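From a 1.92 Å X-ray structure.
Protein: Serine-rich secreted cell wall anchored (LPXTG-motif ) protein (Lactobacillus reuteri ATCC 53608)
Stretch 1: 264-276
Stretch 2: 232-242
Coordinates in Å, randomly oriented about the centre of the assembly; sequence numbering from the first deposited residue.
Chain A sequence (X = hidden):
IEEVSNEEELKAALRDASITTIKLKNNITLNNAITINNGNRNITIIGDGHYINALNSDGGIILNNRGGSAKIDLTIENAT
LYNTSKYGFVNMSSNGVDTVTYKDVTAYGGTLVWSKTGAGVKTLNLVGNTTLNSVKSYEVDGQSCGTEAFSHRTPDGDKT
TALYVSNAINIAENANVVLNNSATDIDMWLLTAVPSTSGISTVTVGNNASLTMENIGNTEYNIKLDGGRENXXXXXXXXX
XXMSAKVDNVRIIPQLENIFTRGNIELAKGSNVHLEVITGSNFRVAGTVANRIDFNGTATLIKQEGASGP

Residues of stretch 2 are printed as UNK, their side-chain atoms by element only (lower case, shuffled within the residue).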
ATOM      1  N   ASN A 264      -3.528  -9.165 -16.259  1.00 22.45           N
ATOM      2  CA  ASN A 264      -3.435 -10.592 -16.037  1.00 24.04           C
ATOM      3  C   ASN A 264      -3.823 -10.876 -14.584  1.00 24.14           C
ATOM      4  O   ASN A 264      -3.197 -10.375 -13.629  1.00 22.04           O
ATOM      5  CB  ASN A 264      -2.025 -11.126 -16.349  1.00 28.81           C
ATOM      6  CG  ASN A 264      -1.750 -11.233 -17.857  1.00 38.93           C
ATOM      7  OD1 ASN A 264      -1.277 -10.271 -18.484  1.00 38.81           O
ATOM      8  ND2 ASN A 264      -2.050 -12.395 -18.447  1.00 35.59           N
ATOM      9  N   ILE A 265      -4.859 -11.688 -14.430  1.00 19.79           N
ATOM     10  CA  ILE A 265      -5.297 -12.129 -13.126  1.00 20.26           C
ATOM     11  C   ILE A 265      -5.161 -13.654 -13.078  1.00 22.39           C
ATOM     12  O   ILE A 265      -5.652 -14.366 -13.954  1.00 23.25           O
ATOM     13  CB  ILE A 265      -6.727 -11.681 -12.851  1.00 21.22           C
ATOM     14  CG1 ILE A 265      -6.810 -10.144 -12.938  1.00 21.63           C
ATOM     15  CG2 ILE A 265      -7.219 -12.209 -11.492  1.00 18.53           C
ATOM     16  CD1 ILE A 265      -8.203  -9.597 -12.761  1.00 25.32           C
ATOM     17  N   GLU A 266      -4.449 -14.149 -12.075  1.00 23.72           N
ATOM     18  CA  GLU A 266      -4.164 -15.573 -11.991  1.00 25.15           C
ATOM     19  C   GLU A 266      -4.538 -16.068 -10.608  1.00 25.59           C
ATOM     20  O   GLU A 266      -4.038 -15.566  -9.615  1.00 27.00           O
ATOM     21  CB  GLU A 266      -2.682 -15.851 -12.283  1.00 34.07           C
ATOM     22  CG  GLU A 266      -2.228 -15.425 -13.697  1.00 56.44           C
ATOM     23  CD  GLU A 266      -0.740 -15.678 -13.979  1.00 69.48           C
ATOM     24  OE1 GLU A 266       0.115 -15.052 -13.311  1.00 73.00           O
ATOM     25  OE2 GLU A 266      -0.425 -16.494 -14.874  1.00 77.80           O
ATOM     26  N   LEU A 267      -5.424 -17.053 -10.554  1.00 25.17           N
ATOM     27  CA  LEU A 267      -5.893 -17.607  -9.289  1.00 20.09           C
ATOM     28  C   LEU A 267      -5.441 -19.062  -9.247  1.00 26.76           C
ATOM     29  O   LEU A 267      -5.996 -19.908  -9.942  1.00 27.05           O
ATOM     30  CB  LEU A 267      -7.415 -17.503  -9.166  1.00 22.00           C
ATOM     31  CG  LEU A 267      -8.038 -16.108  -9.378  1.00 24.85           C
ATOM     32  CD1 LEU A 267      -9.526 -16.077  -9.052  1.00 26.00           C
ATOM     33  CD2 LEU A 267      -7.312 -15.057  -8.559  1.00 29.40           C
ATOM     34  N   ALA A 268      -4.445 -19.360  -8.426  1.00 25.07           N
ATOM     35  CA  ALA A 268      -3.754 -20.644  -8.517  1.00 25.45           C
ATOM     36  C   ALA A 268      -4.538 -21.797  -7.908  1.00 25.81           C
ATOM     37  O   ALA A 268      -5.433 -21.592  -7.089  1.00 27.00           O
ATOM     38  CB  ALA A 268      -2.372 -20.542  -7.837  1.00 23.95           C
ATOM     39  N   LYS A 269      -4.190 -23.020  -8.306  1.00 26.73           N
ATOM     40  CA  LYS A 269      -4.809 -24.212  -7.716  1.00 29.41           C
ATOM     41  C   LYS A 269      -4.666 -24.178  -6.188  1.00 31.15           C
ATOM     42  O   LYS A 269      -3.634 -23.741  -5.652  1.00 31.01           O
ATOM     43  CB  LYS A 269      -4.237 -25.502  -8.320  1.00 39.90           C
ATOM     44  CG  LYS A 269      -2.797 -25.801  -7.982  1.00 63.81           C
ATOM     45  CD  LYS A 269      -2.447 -27.260  -8.309  1.00 73.38           C
ATOM     46  CE  LYS A 269      -0.934 -27.486  -8.291  1.00 75.74           C
ATOM     47  NZ  LYS A 269      -0.358 -27.369  -9.664  1.00 77.39           N
ATOM     48  N   GLY A 270      -5.723 -24.602  -5.498  1.00 27.09           N
ATOM     49  CA  GLY A 270      -5.757 -24.605  -4.051  1.00 28.89           C
ATOM     50  C   GLY A 270      -6.192 -23.283  -3.442  1.00 27.70           C
ATOM     51  O   GLY A 270      -6.559 -23.237  -2.274  1.00 27.24           O
ATOM     52  N   SER A 271      -6.128 -22.194  -4.206  1.00 23.29           N
ATOM     53  CA  SER A 271      -6.577 -20.905  -3.669  1.00 22.54           C
ATOM     54  C   SER A 271      -8.095 -20.861  -3.489  1.00 25.64           C
ATOM     55  O   SER A 271      -8.845 -21.572  -4.163  1.00 26.03           O
ATOM     56  CB  SER A 271      -6.122 -19.742  -4.561  1.00 19.67           C
ATOM     57  OG  SER A 271      -6.734 -19.785  -5.851  1.00 24.43           O
ATOM     58  N   ASN A 272      -8.534 -20.006  -2.575  1.00 23.92           N
ATOM     59  CA  ASN A 272      -9.944 -19.816  -2.293  1.00 24.41           C
ATOM     60  C   ASN A 272     -10.221 -18.322  -2.287  1.00 27.75           C
ATOM     61  O   ASN A 272      -9.721 -17.583  -1.429  1.00 27.41           O
ATOM     62  CB  ASN A 272     -10.342 -20.464  -0.963  1.00 30.58           C
ATOM     63  CG  ASN A 272     -10.389 -21.984  -1.046  1.00 37.63           C
ATOM     64  OD1 ASN A 272      -9.396 -22.669  -0.771  1.00 40.25           O
ATOM     65  ND2 ASN A 272     -11.541 -22.515  -1.435  1.00 38.28           N
ATOM     66  N   VAL A 273     -10.948 -17.870  -3.299  1.00 24.42           N
ATOM     67  CA  VAL A 273     -11.178 -16.446  -3.507  1.00 23.33           C
ATOM     68  C   VAL A 273     -12.678 -16.160  -3.420  1.00 26.46           C
ATOM     69  O   VAL A 273     -13.477 -16.796  -4.100  1.00 25.16           O
ATOM     70  CB  VAL A 273     -10.611 -15.986  -4.873  1.00 25.33           C
ATOM     71  CG1 VAL A 273     -10.947 -14.538  -5.155  1.00 26.72           C
ATOM     72  CG2 VAL A 273      -9.095 -16.199  -4.932  1.00 25.40           C
ATOM     73  N   HIS A 274     -13.056 -15.239  -2.548  1.00 25.37           N
ATOM     74  CA  HIS A 274     -14.447 -14.872  -2.375  1.00 22.55           C
ATOM     75  C   HIS A 274     -14.581 -13.368  -2.546  1.00 23.98           C
ATOM     76  O   HIS A 274     -13.965 -12.582  -1.816  1.00 24.53           O
ATOM     77  CB  HIS A 274     -14.962 -15.305  -1.005  1.00 22.71           C
ATOM     78  CG  HIS A 274     -16.422 -15.059  -0.815  1.00 29.97           C
ATOM     79  ND1 HIS A 274     -16.943 -13.795  -0.614  1.00 34.20           N
ATOM     80  CD2 HIS A 274     -17.479 -15.906  -0.813  1.00 33.66           C
ATOM     81  CE1 HIS A 274     -18.255 -13.879  -0.488  1.00 38.13           C
ATOM     82  NE2 HIS A 274     -18.605 -15.149  -0.607  1.00 40.78           N
ATOM     83  N   LEU A 275     -15.382 -12.969  -3.527  1.00 26.72           N
ATOM     84  CA  LEU A 275     -15.457 -11.568  -3.922  1.00 25.90           C
ATOM     85  C   LEU A 275     -16.900 -11.133  -3.984  1.00 25.47           C
ATOM     86  O   LEU A 275     -17.747 -11.874  -4.487  1.00 21.44           O
ATOM     87  CB  LEU A 275     -14.797 -11.355  -5.288  1.00 22.62           C
ATOM     88  CG  LEU A 275     -13.364 -11.845  -5.463  1.00 24.45           C
ATOM     89  CD1 LEU A 275     -12.929 -11.603  -6.902  1.00 25.43           C
ATOM     90  CD2 LEU A 275     -12.410 -11.173  -4.487  1.00 25.85           C
ATOM     91  N   GLU A 276     -17.178  -9.924  -3.510  1.00 19.78           N
ATOM     92  CA  GLU A 276     -18.544  -9.428  -3.507  1.00 22.07           C
ATOM     93  C   GLU A 276     -18.590  -7.944  -3.851  1.00 21.93           C
ATOM     94  O   GLU A 276     -17.783  -7.182  -3.348  1.00 24.02           O
ATOM     95  CB  GLU A 276     -19.200  -9.668  -2.140  1.00 23.81           C
ATOM     96  CG  GLU A 276     -20.660  -9.234  -2.091  1.00 29.16           C
ATOM     97  CD  GLU A 276     -21.402  -9.792  -0.890  1.00 42.54           C
ATOM     98  OE1 GLU A 276     -20.887 -10.738  -0.246  1.00 48.29           O
ATOM     99  OE2 GLU A 276     -22.509  -9.290  -0.604  1.00 42.82           O
ATOM    100  N   UNK A 232      -1.271  -6.672 -12.812  1.00 22.08           N
ATOM    101  CA  UNK A 232      -1.366  -8.063 -12.366  1.00 21.21           C
ATOM    102  C   UNK A 232      -2.072  -8.201 -11.034  1.00 21.04           C
ATOM    103  O   UNK A 232      -1.868  -7.388 -10.143  1.00 23.65           O
ATOM    104  c   UNK A 232       1.503  -9.646 -15.397  1.00 20.68           C
ATOM    105  n   UNK A 232       2.103  -8.472 -15.245  1.00 21.46           N
ATOM    106  n   UNK A 232       0.715  -9.850 -14.364  1.00 21.25           N
ATOM    107  c   UNK A 232       0.786  -8.761 -13.509  1.00 22.10           C
ATOM    108  c   UNK A 232       1.681  -7.913 -14.068  1.00 20.98           C
ATOM    109  c   UNK A 232       0.021  -8.691 -12.232  1.00 20.84           C
ATOM    110  N   UNK A 233      -2.907  -9.228 -10.905  1.00 19.40           N
ATOM    111  CA  UNK A 233      -3.390  -9.647  -9.591  1.00 19.12           C
ATOM    112  C   UNK A 233      -3.155 -11.144  -9.525  1.00 23.13           C
ATOM    113  O   UNK A 233      -3.774 -11.906 -10.283  1.00 21.07           O
ATOM    114  c   UNK A 233      -7.166 -10.683  -6.663  1.00 23.75           C
ATOM    115  c   UNK A 233      -6.438 -10.421  -5.515  1.00 26.09           C
ATOM    116  c   UNK A 233      -4.869  -9.313  -9.384  1.00 18.47           C
ATOM    117  c   UNK A 233      -5.409  -9.722  -8.025  1.00 19.93           C
ATOM    118  c   UNK A 233      -6.658 -10.327  -7.908  1.00 20.35           C
ATOM    119  c   UNK A 233      -5.183  -9.806  -5.617  1.00 25.36           C
ATOM    120  c   UNK A 233      -4.688  -9.455  -6.868  1.00 22.81           C
ATOM    121  N   UNK A 234      -2.218 -11.552  -8.678  1.00 18.54           N
ATOM    122  CA  UNK A 234      -1.772 -12.935  -8.643  1.00 20.40           C
ATOM    123  C   UNK A 234      -2.052 -13.529  -7.271  1.00 24.52           C
ATOM    124  O   UNK A 234      -1.554 -13.039  -6.274  1.00 22.06           O
ATOM    125  c   UNK A 234      -0.272 -13.067  -8.952  1.00 21.82           C
ATOM    126  c   UNK A 234       0.044 -12.462 -10.316  1.00 29.61           C
ATOM    127  c   UNK A 234       0.144 -14.535  -8.932  1.00 24.18           C
ATOM    128  c   UNK A 234       1.524 -12.351 -10.586  1.00 35.49           C
ATOM    129  N   UNK A 235      -2.863 -14.574  -7.233  1.00 18.87           N
ATOM    130  CA  UNK A 235      -3.178 -15.275  -6.003  1.00 20.00           C
ATOM    131  C   UNK A 235      -2.557 -16.672  -6.081  1.00 27.36           C
ATOM    132  O   UNK A 235      -2.963 -17.492  -6.898  1.00 22.59           O
ATOM    133  c   UNK A 235      -4.687 -15.358  -5.796  1.00 22.31           C
ATOM    134  c   UNK A 235      -5.014 -16.190  -4.550  1.00 21.53           C
ATOM    135  c   UNK A 235      -5.267 -13.947  -5.715  1.00 19.85           C
ATOM    136  N   UNK A 236      -1.559 -16.932  -5.244  1.00 23.99           N
ATOM    137  CA  UNK A 236      -0.785 -18.164  -5.341  1.00 22.64           C
ATOM    138  C   UNK A 236      -1.445 -19.369  -4.656  1.00 24.91           C
ATOM    139  O   UNK A 236      -2.529 -19.249  -4.071  1.00 23.49           O
ATOM    140  c   UNK A 236       1.499 -17.119  -5.742  1.00 27.32           C
ATOM    141  c   UNK A 236       0.636 -17.927  -4.785  1.00 22.84           C
ATOM    142  n   UNK A 236       1.607 -15.811  -5.524  1.00 29.20           N
ATOM    143  o   UNK A 236       2.064 -17.681  -6.670  1.00 34.75           O
ATOM    144  N   UNK A 237      -0.802 -20.530  -4.756  1.00 25.49           N
ATOM    145  CA  UNK A 237      -1.381 -21.769  -4.236  1.00 29.35           C
ATOM    146  C   UNK A 237      -1.798 -21.675  -2.782  1.00 27.14           C
ATOM    147  O   UNK A 237      -1.069 -21.129  -1.951  1.00 28.15           O
ATOM    148  o   UNK A 237       1.120 -25.125  -4.841  1.00 68.20           O
ATOM    149  o   UNK A 237       0.838 -25.136  -7.029  1.00 68.48           O
ATOM    150  c   UNK A 237      -0.432 -22.958  -4.383  1.00 34.90           C
ATOM    151  c   UNK A 237      -0.101 -23.323  -5.809  1.00 53.18           C
ATOM    152  c   UNK A 237       0.669 -24.626  -5.899  1.00 64.90           C
ATOM    153  N   UNK A 238      -2.996 -22.184  -2.508  1.00 23.45           N
ATOM    154  CA  UNK A 238      -3.566 -22.258  -1.164  1.00 27.09           C
ATOM    155  C   UNK A 238      -3.771 -20.919  -0.472  1.00 28.47           C
ATOM    156  O   UNK A 238      -4.069 -20.877   0.716  1.00 31.64           O
ATOM    157  c   UNK A 238      -2.709 -23.171  -0.281  1.00 32.54           C
ATOM    158  n   UNK A 238      -1.287 -25.065  -0.824  1.00 45.18           N
ATOM    159  o   UNK A 238      -3.434 -25.131  -1.460  1.00 40.12           O
ATOM    160  c   UNK A 238      -2.505 -24.549  -0.903  1.00 39.61           C
ATOM    161  N   UNK A 239      -3.650 -19.822  -1.207  1.00 23.47           N
ATOM    162  CA  UNK A 239      -3.965 -18.530  -0.610  1.00 21.13           C
ATOM    163  C   UNK A 239      -5.479 -18.387  -0.414  1.00 26.92           C
ATOM    164  O   UNK A 239      -6.269 -19.023  -1.113  1.00 26.57           O
ATOM    165  c   UNK A 239      -3.419 -17.394  -1.455  1.00 23.23           C
ATOM    166  N   UNK A 240      -5.861 -17.586   0.579  1.00 27.23           N
ATOM    167  CA  UNK A 240      -7.249 -17.270   0.886  1.00 25.72           C
ATOM    168  C   UNK A 240      -7.471 -15.772   0.716  1.00 30.59           C
ATOM    169  O   UNK A 240      -6.806 -14.957   1.353  1.00 31.29           O
ATOM    170  c   UNK A 240      -7.605 -17.705   2.311  1.00 27.76           C
ATOM    171  N   UNK A 241      -8.394 -15.406  -0.159  1.00 26.27           N
ATOM    172  CA  UNK A 241      -8.683 -14.010  -0.432  1.00 24.17           C
ATOM    173  C   UNK A 241     -10.159 -13.729  -0.211  1.00 30.40           C
ATOM    174  O   UNK A 241     -11.015 -14.447  -0.735  1.00 25.81           O
ATOM    175  c   UNK A 241      -8.812 -12.230  -2.239  1.00 19.42           C
ATOM    176  c   UNK A 241      -6.775 -13.720  -2.066  1.00 24.02           C
ATOM    177  c   UNK A 241      -8.291 -13.631  -1.874  1.00 24.24           C
ATOM    178  N   UNK A 242     -10.461 -12.689   0.560  1.00 22.73           N
ATOM    179  CA  UNK A 242     -11.847 -12.293   0.772  1.00 25.97           C
ATOM    180  C   UNK A 242     -11.940 -10.797   0.608  1.00 24.89           C
ATOM    181  O   UNK A 242     -11.319 -10.064   1.374  1.00 26.74           O
ATOM    182  c   UNK A 242     -12.820 -14.176   4.039  1.00 47.62           C
ATOM    183  c   UNK A 242     -12.349 -12.649   2.179  1.00 28.10           C
ATOM    184  c   UNK A 242     -12.418 -14.104   2.562  1.00 38.09           C
ATOM    185  n   UNK A 242     -12.589 -16.592   4.544  1.00 65.36           N
ATOM    186  c   UNK A 242     -13.536 -15.461   4.396  1.00 57.02           C
TER
HETATM  187  O   HOH W   1      -0.505 -12.139 -13.447  1.00 41.82           O
HETATM  188  O   HOH W   2      -6.311 -25.367  -0.459  1.00 46.45           O

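Position 232 has one carbon leading to a five-membered ring of three carbons and two nitrogens. The ring lies beside Asn264 CB. The imidazole is His232, with ND1 3.6 Å from Asn264 CB. A water joins His232 ND1 (2.8 Å) to Glu266 OE1 (3.0 Å).

Position 233 has one carbon and then a ring of six carbons. The ring packs near the side chain of Ile265. This is Phe233, and its CD2 is 4.1 Å from Ile265 CG2.

Position 234 has four carbons, forked at the first, with one arm two carbons long. It lies beside Glu266. The early fork gives Ile234, with CG1 4.0 Å from Glu266 OE1.

Position 235 has one carbon carrying two more. It sits among Leu267, Ser271 and Val273. This is Val235. Its CG2 is 3.7 Å from Leu267 CD2, and CG1 is 3.7 Å from Ser271 CB.

Position 236 has two carbons, the second carrying one oxygen and one nitrogen. CB points away from stretch 1. The short amide is Asn236.

Position 237 has three carbons, the third carrying two oxygens. Its end approaches Lys269. The carboxylate makes it Glu237, and OE2 forms a long salt bridge of 3.7 Å with Lys269 NZ.

Position 238 has two carbons with one oxygen and one nitrogen at the end. CB points away, but the end comes nearer stretch 1. It is Asn238. A water donates to both Asn238 OD1 (3.1 Å) and Gly270 O (2.8 Å).

Position 239 has one side-chain carbon, pointing sideways. Its backbone O accepts from Asn272 N at 2.9 Å. It is Ala239.

Position 240 also has a single carbon, alongside Asn272. It is Ala240.

Position 241 has one carbon carrying two. It packs against Val273 and Leu275. This is Val241, with CB 4.1 Å from Val273 CG2.

Position 242 has four carbons in a row ending in nitrogen. The end leads away. It is Lys242.

The contact is a parallel pairing in two runs, each held by backbone hydrogen bonds. Val235 N donates to Glu266 O at 2.8 Å, and Ala268 N to Val235 O at 2.8 Å. After the turns, Val241 N donates to Asn272 O and His274 N to Val241 O, both at 2.8 Å. Each stretch breaks its strand with a type II turn, and the same register holds beyond it. One face carries Phe233, Val235 and Val241 against Ile265, Leu267 and Val273, all buried. The other carries mostly polar residues.

Stretch 2, residues 232-242: HFIVNENAAVK
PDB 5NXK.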